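Long-range contact in structural polyprotein, VP3 (Israeli acute paralysis virus, PDB 5CDD), which probably serves as a structural subunit of the icosahedral capsid, one piece cut from a longer viral polyprotein: residues Trp133-Lys145 and Leu193-Phe207. Sequence-based numbering, arbitrary orientation.
Sequences WRATMCYRITVVK and LDLTNDTEVTIRVPF
Met137 and Tyr139 pair with Val205 and Ile203 as antiparallel hydrogen-bonded partners, and Ile141 N and Val143 N carry the run on to the carbonyls of Val201 and Thr199. The bond from Val205 N to Met137 O is almost straight (177°), whereas its return bond, Met137 N to Val205 O, bends to 137°. On the tightly packed face Ile141 CD1 meets Ile203 CD1 at 4.1 Å, and Val143 CG2 packs against Leu193 CD2; Ile155 of strand 150-159 closes over both isoleucines. At one end the edge of Phe207 points at the face of the Trp133 six-membered ring, planes 83° apart, while Arg134 CG sits over a face of Phe207, 3.8 Å from its centroid. The Arg134 chain, extended from CG to NE, runs across the ring and leaves NH1 beside its rim, hydrogen-bonded to Met212 O.

The other face is more polar, and Arg140, Glu200 and Arg204 on it stay partly exposed. Arg140 NH1 reaches Glu200 OE2 in a 2.7 Å salt bridge, and Thr142 OG1 donates to the same oxygen at 2.9 Å from its anti side. Neighbouring subunits complete this side: Arg90 of one also bridges Glu200, and Ser13 of another bonds Arg204. A strand of that second neighbour pairs in parallel with 202-204, carrying the sheet on across the interface. Within the chain, strand 133-144 packs its isoleucine face on the sheet containing 150-159, the two-sheet beta sandwich (jelly roll) of picornavirus-like coat proteins.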
loop_
_atom_site.group_PDB
_atom_site.type_symbol
_atom_site.label_atom_id
_atom_site.label_comp_id
_atom_site.label_asym_id
_atom_site.label_seq_id
_atom_site.Cartn_x
_atom_site.Cartn_y
_atom_site.Cartn_z
ATOM N N TRP B 133 0.036 -29.783 35.318
ATOM C CA TRP B 133 -1.217 -30.137 34.666
ATOM C C TRP B 133 -2.430 -29.566 35.389
ATOM O O TRP B 133 -2.326 -29.016 36.486
ATOM C CB TRP B 133 -1.371 -31.658 34.598
ATOM C CG TRP B 133 -1.503 -32.299 35.950
ATOM C CD1 TRP B 133 -0.488 -32.649 36.792
ATOM C CD2 TRP B 133 -2.722 -32.618 36.634
ATOM N NE1 TRP B 133 -0.998 -33.167 37.960
ATOM C CE2 TRP B 133 -2.366 -33.159 37.890
ATOM C CE3 TRP B 133 -4.081 -32.498 36.309
ATOM C CZ2 TRP B 133 -3.321 -33.579 38.823
ATOM C CZ3 TRP B 133 -5.031 -32.916 37.238
ATOM C CH2 TRP B 133 -4.644 -33.451 38.480
ATOM N N ARG B 134 -3.585 -29.725 34.754
ATOM C CA ARG B 134 -4.863 -29.269 35.283
ATOM C C ARG B 134 -5.922 -29.956 34.433
ATOM O O ARG B 134 -5.933 -29.803 33.211
ATOM C CB ARG B 134 -4.990 -27.751 35.143
ATOM C CG ARG B 134 -6.293 -27.195 35.680
ATOM C CD ARG B 134 -6.472 -25.741 35.291
ATOM N NE ARG B 134 -7.738 -25.204 35.781
ATOM C CZ ARG B 134 -7.962 -24.833 37.037
ATOM N NH1 ARG B 134 -6.997 -24.935 37.940
ATOM N NH2 ARG B 134 -9.150 -24.369 37.394
ATOM N N ALA B 135 -6.804 -30.723 35.066
ATOM C CA ALA B 135 -7.835 -31.423 34.314
ATOM C C ALA B 135 -8.907 -32.065 35.182
ATOM O O ALA B 135 -8.798 -32.114 36.407
ATOM C CB ALA B 135 -7.188 -32.486 33.430
ATOM N N THR B 136 -9.954 -32.545 34.519
ATOM C CA THR B 136 -11.056 -33.219 35.185
ATOM C C THR B 136 -10.779 -34.706 35.032
ATOM O O THR B 136 -10.819 -35.239 33.924
ATOM C CB THR B 136 -12.405 -32.884 34.520
ATOM O OG1 THR B 136 -12.690 -31.489 34.690
ATOM C CG2 THR B 136 -13.522 -33.703 35.137
ATOM N N MET B 137 -10.480 -35.371 36.142
ATOM C CA MET B 137 -10.182 -36.794 36.109
ATOM C C MET B 137 -11.442 -37.640 36.068
ATOM O O MET B 137 -12.360 -37.445 36.866
ATOM C CB MET B 137 -9.333 -37.179 37.318
ATOM C CG MET B 137 -8.001 -36.450 37.377
ATOM S SD MET B 137 -7.133 -36.498 35.793
ATOM C CE MET B 137 -6.821 -38.254 35.623
ATOM N N CYS B 138 -11.479 -38.583 35.133
ATOM C CA CYS B 138 -12.632 -39.457 34.983
ATOM C C CYS B 138 -12.269 -40.905 35.271
ATOM O O CYS B 138 -11.223 -41.396 34.842
ATOM C CB CYS B 138 -13.199 -39.333 33.573
ATOM S SG CYS B 138 -13.712 -37.659 33.155
ATOM N N TYR B 139 -13.151 -41.581 35.999
ATOM C CA TYR B 139 -12.943 -42.972 36.372
ATOM C C TYR B 139 -14.231 -43.763 36.181
ATOM O O TYR B 139 -15.302 -43.316 36.591
ATOM C CB TYR B 139 -12.514 -43.049 37.842
ATOM C CG TYR B 139 -11.269 -42.252 38.163
ATOM C CD1 TYR B 139 -10.003 -42.757 37.876
ATOM C CD2 TYR B 139 -11.358 -40.980 38.732
ATOM C CE1 TYR B 139 -8.853 -42.019 38.148
ATOM C CE2 TYR B 139 -10.211 -40.230 39.006
ATOM C CZ TYR B 139 -8.962 -40.758 38.711
ATOM O OH TYR B 139 -7.823 -40.025 38.968
ATOM N N ARG B 140 -14.131 -44.924 35.545
ATOM C CA ARG B 140 -15.295 -45.778 35.347
ATOM C C ARG B 140 -15.074 -47.043 36.159
ATOM O O ARG B 140 -14.086 -47.746 35.963
ATOM C CB ARG B 140 -15.480 -46.128 33.870
ATOM C CG ARG B 140 -16.704 -46.990 33.588
ATOM C CD ARG B 140 -17.114 -46.899 32.120
ATOM N NE ARG B 140 -16.084 -47.396 31.212
ATOM C CZ ARG B 140 -15.933 -48.668 30.859
ATOM N NH1 ARG B 140 -16.753 -49.589 31.334
ATOM N NH2 ARG B 140 -14.956 -49.014 30.034
ATOM N N ILE B 141 -15.996 -47.319 37.074
ATOM C CA ILE B 141 -15.902 -48.484 37.940
ATOM C C ILE B 141 -16.946 -49.528 37.563
ATOM O O ILE B 141 -18.151 -49.308 37.705
ATOM C CB ILE B 141 -16.081 -48.065 39.404
ATOM C CG1 ILE B 141 -15.062 -46.970 39.740
ATOM C CG2 ILE B 141 -15.914 -49.270 40.319
ATOM C CD1 ILE B 141 -15.240 -46.364 41.112
ATOM N N THR B 142 -16.460 -50.663 37.074
ATOM C CA THR B 142 -17.321 -51.756 36.653
ATOM C C THR B 142 -17.214 -52.933 37.619
ATOM O O THR B 142 -16.131 -53.265 38.094
ATOM C CB THR B 142 -16.935 -52.261 35.249
ATOM O OG1 THR B 142 -16.850 -51.156 34.339
ATOM C CG2 THR B 142 -17.970 -53.259 34.752
ATOM N N VAL B 143 -18.344 -53.570 37.901
ATOM C CA VAL B 143 -18.362 -54.719 38.793
ATOM C C VAL B 143 -18.758 -55.943 37.977
ATOM O O VAL B 143 -19.934 -56.146 37.677
ATOM C CB VAL B 143 -19.378 -54.531 39.941
ATOM C CG1 VAL B 143 -19.335 -55.731 40.865
ATOM C CG2 VAL B 143 -19.067 -53.259 40.716
ATOM N N VAL B 144 -17.768 -56.747 37.606
ATOM C CA VAL B 144 -18.023 -57.946 36.824
ATOM C C VAL B 144 -18.651 -58.998 37.734
ATOM O O VAL B 144 -17.961 -59.648 38.518
ATOM C CB VAL B 144 -16.722 -58.493 36.216
ATOM C CG1 VAL B 144 -17.029 -59.669 35.320
ATOM C CG2 VAL B 144 -16.016 -57.397 35.426
ATOM N N LYS B 145 -19.965 -59.163 37.612
ATOM C CA LYS B 145 -20.705 -60.100 38.450
ATOM C C LYS B 145 -21.792 -60.852 37.682
ATOM O O LYS B 145 -21.789 -60.899 36.452
ATOM C CB LYS B 145 -21.367 -59.322 39.584
ATOM C CG LYS B 145 -22.435 -58.363 39.073
ATOM C CD LYS B 145 -23.036 -57.514 40.170
ATOM C CE LYS B 145 -24.298 -56.823 39.673
ATOM N NZ LYS B 145 -24.053 -56.051 38.427
ATOM N N LEU B 193 -22.638 -47.516 44.598
ATOM C CA LEU B 193 -23.002 -48.422 43.522
ATOM C C LEU B 193 -23.712 -49.645 44.094
ATOM O O LEU B 193 -23.125 -50.414 44.854
ATOM C CB LEU B 193 -21.746 -48.854 42.760
ATOM C CG LEU B 193 -21.933 -49.732 41.522
ATOM C CD1 LEU B 193 -22.782 -49.002 40.495
ATOM C CD2 LEU B 193 -20.575 -50.076 40.939
ATOM N N ASP B 194 -24.979 -49.812 43.729
ATOM C CA ASP B 194 -25.775 -50.940 44.200
ATOM C C ASP B 194 -25.840 -52.002 43.105
ATOM O O ASP B 194 -26.465 -51.794 42.066
ATOM C CB ASP B 194 -27.188 -50.470 44.553
ATOM C CG ASP B 194 -27.967 -51.504 45.342
ATOM O OD1 ASP B 194 -28.121 -52.643 44.851
ATOM O OD2 ASP B 194 -28.429 -51.174 46.457
ATOM N N LEU B 195 -25.193 -53.141 43.345
ATOM C CA LEU B 195 -25.158 -54.233 42.377
ATOM C C LEU B 195 -26.531 -54.705 41.902
ATOM O O LEU B 195 -26.634 -55.458 40.931
ATOM C CB LEU B 195 -24.383 -55.422 42.956
ATOM C CG LEU B 195 -22.858 -55.303 43.032
ATOM C CD1 LEU B 195 -22.462 -54.079 43.837
ATOM C CD2 LEU B 195 -22.286 -56.563 43.661
ATOM N N THR B 196 -27.584 -54.264 42.584
ATOM C CA THR B 196 -28.947 -54.650 42.228
ATOM C C THR B 196 -29.549 -53.722 41.175
ATOM O O THR B 196 -30.493 -54.092 40.477
ATOM C CB THR B 196 -29.863 -54.645 43.474
ATOM O OG1 THR B 196 -29.382 -55.606 44.421
ATOM C CG2 THR B 196 -31.295 -54.987 43.094
ATOM N N ASN B 197 -29.000 -52.517 41.059
ATOM C CA ASN B 197 -29.505 -51.545 40.098
ATOM C C ASN B 197 -28.509 -51.185 39.000
ATOM O O ASN B 197 -28.904 -50.904 37.869
ATOM C CB ASN B 197 -29.936 -50.270 40.824
ATOM C CG ASN B 197 -31.090 -50.506 41.776
ATOM O OD1 ASN B 197 -32.197 -50.848 41.356
ATOM N ND2 ASN B 197 -30.836 -50.328 43.067
ATOM N N ASP B 198 -27.221 -51.193 39.330
ATOM C CA ASP B 198 -26.193 -50.841 38.357
ATOM C C ASP B 198 -25.018 -51.809 38.353
ATOM O O ASP B 198 -24.824 -52.576 39.294
ATOM C CB ASP B 198 -25.671 -49.430 38.644
ATOM C CG ASP B 198 -26.779 -48.395 38.688
ATOM O OD1 ASP B 198 -27.436 -48.185 37.647
ATOM O OD2 ASP B 198 -26.992 -47.792 39.764
ATOM N N THR B 199 -24.236 -51.759 37.281
ATOM C CA THR B 199 -23.061 -52.604 37.131
ATOM C C THR B 199 -21.875 -51.673 36.919
ATOM O O THR B 199 -20.724 -52.052 37.127
ATOM C CB THR B 199 -23.181 -53.524 35.891
ATOM O OG1 THR B 199 -24.325 -54.374 36.031
ATOM C CG2 THR B 199 -21.933 -54.379 35.729
ATOM N N GLU B 200 -22.179 -50.443 36.515
ATOM C CA GLU B 200 -21.159 -49.449 36.226
ATOM C C GLU B 200 -21.507 -48.064 36.753
ATOM O O GLU B 200 -22.624 -47.810 37.201
ATOM C CB GLU B 200 -20.976 -49.365 34.714
ATOM C CG GLU B 200 -19.572 -49.585 34.213
ATOM C CD GLU B 200 -19.553 -49.853 32.718
ATOM O OE1 GLU B 200 -20.190 -49.085 31.964
ATOM O OE2 GLU B 200 -18.898 -50.828 32.299
ATOM N N VAL B 201 -20.518 -47.179 36.691
ATOM C CA VAL B 201 -20.652 -45.787 37.101
ATOM C C VAL B 201 -19.398 -45.045 36.669
ATOM O O VAL B 201 -18.283 -45.536 36.845
ATOM C CB VAL B 201 -20.813 -45.618 38.635
ATOM C CG1 VAL B 201 -19.576 -46.109 39.365
ATOM C CG2 VAL B 201 -21.064 -44.152 38.961
ATOM N N THR B 202 -19.587 -43.874 36.073
ATOM C CA THR B 202 -18.461 -43.060 35.652
ATOM C C THR B 202 -18.412 -41.853 36.577
ATOM O O THR B 202 -19.329 -41.033 36.596
ATOM C CB THR B 202 -18.621 -42.581 34.205
ATOM O OG1 THR B 202 -18.571 -43.708 33.322
ATOM C CG2 THR B 202 -17.509 -41.615 33.843
ATOM N N ILE B 203 -17.348 -41.758 37.360
ATOM C CA ILE B 203 -17.193 -40.649 38.285
ATOM C C ILE B 203 -16.229 -39.622 37.709
ATOM O O ILE B 203 -15.096 -39.945 37.354
ATOM C CB ILE B 203 -16.677 -41.144 39.652
ATOM C CG1 ILE B 203 -17.683 -42.134 40.253
ATOM C CG2 ILE B 203 -16.465 -39.964 40.588
ATOM C CD1 ILE B 203 -17.232 -42.776 41.538
ATOM N N ARG B 204 -16.694 -38.382 37.615
ATOM C CA ARG B 204 -15.890 -37.293 37.078
ATOM C C ARG B 204 -15.528 -36.331 38.200
ATOM O O ARG B 204 -16.404 -35.749 38.842
ATOM C CB ARG B 204 -16.675 -36.554 35.993
ATOM C CG ARG B 204 -17.175 -37.460 34.881
ATOM C CD ARG B 204 -17.986 -36.709 33.828
ATOM N NE ARG B 204 -17.187 -35.744 33.077
ATOM C CZ ARG B 204 -16.991 -34.481 33.443
ATOM N NH1 ARG B 204 -17.541 -34.017 34.558
ATOM N NH2 ARG B 204 -16.242 -33.681 32.694
ATOM N N VAL B 205 -14.231 -36.163 38.433
ATOM C CA VAL B 205 -13.764 -35.271 39.486
ATOM C C VAL B 205 -13.072 -34.029 38.924
ATOM O O VAL B 205 -11.931 -34.095 38.465
ATOM C CB VAL B 205 -12.783 -36.001 40.433
ATOM C CG1 VAL B 205 -12.437 -35.106 41.616
ATOM C CG2 VAL B 205 -13.395 -37.305 40.912
ATOM N N PRO B 206 -13.765 -32.880 38.940
ATOM C CA PRO B 206 -13.197 -31.627 38.433
ATOM C C PRO B 206 -11.932 -31.248 39.202
ATOM O O PRO B 206 -11.692 -31.743 40.303
ATOM C CB PRO B 206 -14.325 -30.626 38.654
ATOM C CG PRO B 206 -15.545 -31.469 38.462
ATOM C CD PRO B 206 -15.199 -32.716 39.241
ATOM N N PHE B 207 -11.127 -30.366 38.622
ATOM C CA PHE B 207 -9.890 -29.943 39.263
ATOM C C PHE B 207 -10.161 -29.054 40.472
ATOM O O PHE B 207 -10.744 -27.977 40.345
ATOM C CB PHE B 207 -9.018 -29.182 38.263
ATOM C CG PHE B 207 -7.627 -28.899 38.761
ATOM C CD1 PHE B 207 -6.656 -29.896 38.758
ATOM C CD2 PHE B 207 -7.287 -27.635 39.231
ATOM C CE1 PHE B 207 -5.364 -29.636 39.214
ATOM C CE2 PHE B 207 -5.999 -27.365 39.688
ATOM C CZ PHE B 207 -5.036 -28.368 39.679
#